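Local coordinates for protein lyase/mutase (Burkholderia cenocepacia, PDB 4LSB) that belongs to the phosphoenolpyruvate phosphomutase family of lyases and mutases, builds a TIM-barrel-type fold and carries a magnesium ion, at residues R181-R186 / R209-P214. Numbering follows the deposited sequence.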
loop_
_atom_site.group_PDB
_atom_site.type_symbol
_atom_site.label_atom_id
_atom_site.label_comp_id
_atom_site.label_asym_id
_atom_site.label_seq_id
_atom_site.Cartn_x
_atom_site.Cartn_y
_atom_site.Cartn_z
ATOM N N ARG B 181 -15.621 -32.164 4.731
ATOM C CA ARG B 181 -16.098 -31.004 3.930
ATOM C C ARG B 181 -15.278 -30.842 2.645
ATOM O O ARG B 181 -15.821 -30.680 1.523
ATOM C CB ARG B 181 -16.014 -29.749 4.780
ATOM C CG ARG B 181 -17.140 -29.659 5.826
ATOM C CD ARG B 181 -16.995 -28.415 6.697
ATOM N NE ARG B 181 -18.165 -28.302 7.576
ATOM C CZ ARG B 181 -19.345 -27.788 7.235
ATOM N NH1 ARG B 181 -19.550 -27.273 6.029
ATOM N NH2 ARG B 181 -20.329 -27.763 8.123
ATOM N N LEU B 182 -13.955 -30.897 2.785
ATOM C CA LEU B 182 -13.085 -30.670 1.629
ATOM C C LEU B 182 -13.302 -31.733 0.610
ATOM O O LEU B 182 -13.312 -31.463 -0.573
ATOM C CB LEU B 182 -11.596 -30.607 1.966
ATOM C CG LEU B 182 -11.154 -29.441 2.826
ATOM C CD1 LEU B 182 -9.650 -29.542 3.070
ATOM C CD2 LEU B 182 -11.471 -28.113 2.172
ATOM N N VAL B 183 -13.442 -32.967 1.071
ATOM C CA VAL B 183 -13.738 -34.071 0.161
ATOM C C VAL B 183 -15.117 -33.864 -0.542
ATOM O O VAL B 183 -15.292 -34.143 -1.720
ATOM C CB VAL B 183 -13.744 -35.403 0.950
ATOM C CG1 VAL B 183 -14.371 -36.515 0.121
ATOM C CG2 VAL B 183 -12.334 -35.758 1.367
ATOM N N ALA B 184 -16.065 -33.333 0.195
ATOM C CA ALA B 184 -17.397 -33.112 -0.367
ATOM C C ALA B 184 -17.369 -31.973 -1.410
ATOM O O ALA B 184 -18.065 -32.036 -2.431
ATOM C CB ALA B 184 -18.385 -32.806 0.720
ATOM N N TYR B 185 -16.583 -30.953 -1.120
ATOM C CA TYR B 185 -16.364 -29.854 -2.047
ATOM C C TYR B 185 -15.629 -30.337 -3.319
ATOM O O TYR B 185 -15.988 -29.939 -4.415
ATOM C CB TYR B 185 -15.599 -28.710 -1.354
ATOM C CG TYR B 185 -16.202 -28.156 -0.061
ATOM C CD1 TYR B 185 -17.552 -28.395 0.288
ATOM C CD2 TYR B 185 -15.445 -27.377 0.812
ATOM C CE1 TYR B 185 -18.111 -27.883 1.469
ATOM C CE2 TYR B 185 -15.998 -26.851 1.965
ATOM C CZ TYR B 185 -17.348 -27.105 2.293
ATOM O OH TYR B 185 -17.893 -26.631 3.466
ATOM N N ARG B 186 -14.634 -31.203 -3.164
ATOM C CA ARG B 186 -13.928 -31.813 -4.286
ATOM C C ARG B 186 -14.949 -32.607 -5.119
ATOM O O ARG B 186 -14.978 -32.517 -6.345
ATOM C CB ARG B 186 -12.819 -32.744 -3.779
ATOM C CG ARG B 186 -11.999 -33.396 -4.866
ATOM C CD ARG B 186 -11.419 -34.695 -4.384
ATOM N NE ARG B 186 -12.428 -35.759 -4.270
ATOM C CZ ARG B 186 -12.339 -36.784 -3.430
ATOM N NH1 ARG B 186 -11.313 -36.888 -2.612
ATOM N NH2 ARG B 186 -13.281 -37.728 -3.410
ATOM N N ARG B 209 -3.522 -36.478 1.539
ATOM C CA ARG B 209 -3.790 -37.884 1.191
ATOM C C ARG B 209 -5.282 -38.173 0.949
ATOM O O ARG B 209 -5.659 -38.843 -0.038
ATOM C CB ARG B 209 -3.244 -38.840 2.277
ATOM C CG ARG B 209 -2.950 -40.257 1.763
ATOM C CD ARG B 209 -2.409 -41.163 2.900
ATOM N NE ARG B 209 -3.493 -41.286 3.856
ATOM C CZ ARG B 209 -4.486 -42.169 3.765
ATOM N NH1 ARG B 209 -4.490 -43.115 2.817
ATOM N NH2 ARG B 209 -5.454 -42.144 4.660
ATOM N N ALA B 210 -6.118 -37.714 1.861
ATOM C CA ALA B 210 -7.569 -37.912 1.741
ATOM C C ALA B 210 -8.199 -37.144 0.573
ATOM O O ALA B 210 -9.130 -37.615 -0.028
ATOM C CB ALA B 210 -8.282 -37.486 3.016
ATOM N N VAL B 211 -7.736 -35.938 0.310
ATOM C CA VAL B 211 -8.330 -35.104 -0.730
ATOM C C VAL B 211 -7.850 -35.528 -2.130
ATOM O O VAL B 211 -8.653 -35.607 -3.048
ATOM C CB VAL B 211 -8.044 -33.636 -0.431
ATOM C CG1 VAL B 211 -8.317 -32.762 -1.639
ATOM C CG2 VAL B 211 -8.868 -33.175 0.710
ATOM N N GLY B 212 -6.552 -35.819 -2.272
ATOM C CA GLY B 212 -5.974 -36.240 -3.544
ATOM C C GLY B 212 -5.787 -35.086 -4.553
ATOM O O GLY B 212 -4.705 -34.865 -5.065
ATOM N N ALA B 213 -6.859 -34.368 -4.837
ATOM C CA ALA B 213 -6.829 -33.165 -5.683
ATOM C C ALA B 213 -5.924 -32.103 -5.023
ATOM O O ALA B 213 -5.580 -32.232 -3.854
ATOM C CB ALA B 213 -8.250 -32.648 -5.825
ATOM N N PRO B 214 -5.537 -31.065 -5.762
ATOM C CA PRO B 214 -4.620 -30.075 -5.205
ATOM C C PRO B 214 -5.107 -29.442 -3.907
ATOM O O PRO B 214 -6.259 -29.016 -3.808
ATOM C CB PRO B 214 -4.550 -29.029 -6.289
ATOM C CG PRO B 214 -4.708 -29.834 -7.569
ATOM C CD PRO B 214 -5.800 -30.792 -7.194
#
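Arg186, near the C-terminal end of helix 175-187, reaches the C-terminal end of helix 201-211 and joins two successive outer helices of the TIM-barrel-type fold. Strand 192-194 runs between these helices in sequence, and its Leu193 touches the side chains of Leu182, Arg186 and Val211, which places the contact on the outer side of the parallel strands.

The polar part rests on one hydrogen bond, from Arg186 NH1 to Val211 O at 3.0 Å, with an N-H...O angle of 150°. The donor stands above the carbonyl plane, 37° out of it, and Val211 O lies somewhat tilted from the guanidinium plane. Arg186 CG is anti to the backbone N, and a bend at chi3 (73°) turns NE away from a fully extended course. The second carbonyl at this helix end, Ala210 O, is 3.5 Å from Arg186 NH1 and lies in the guanidinium plane, at its edge. Two carbonyl oxygens of the last helical turn thus face the cationic group, a setting likely to be electrostatically favourable. Directly after them the chain leaves the helix at Gly212 with positive phi, and Ala213 N returns a weak hydrogen bond to Val211 O, giving that oxygen a second donor.

Apolar contacts fill in beside the arginine. Val211 CG2 meets Leu182 CB at 4.0 Å and, more loosely, Val183 CG2 at 4.4 Å; the latter methyl also makes a van der Waals contact with the polar Ala210 O. Beyond the helix end, Pro214 leads into strand 215-218 and is hydrogen-bonded through its backbone to Leu193, while the methyl of Ala213 packs on the aliphatic part of the arginine, its CB 3.9 Å from Arg186 CG and 4.0 Å from Arg186 CD.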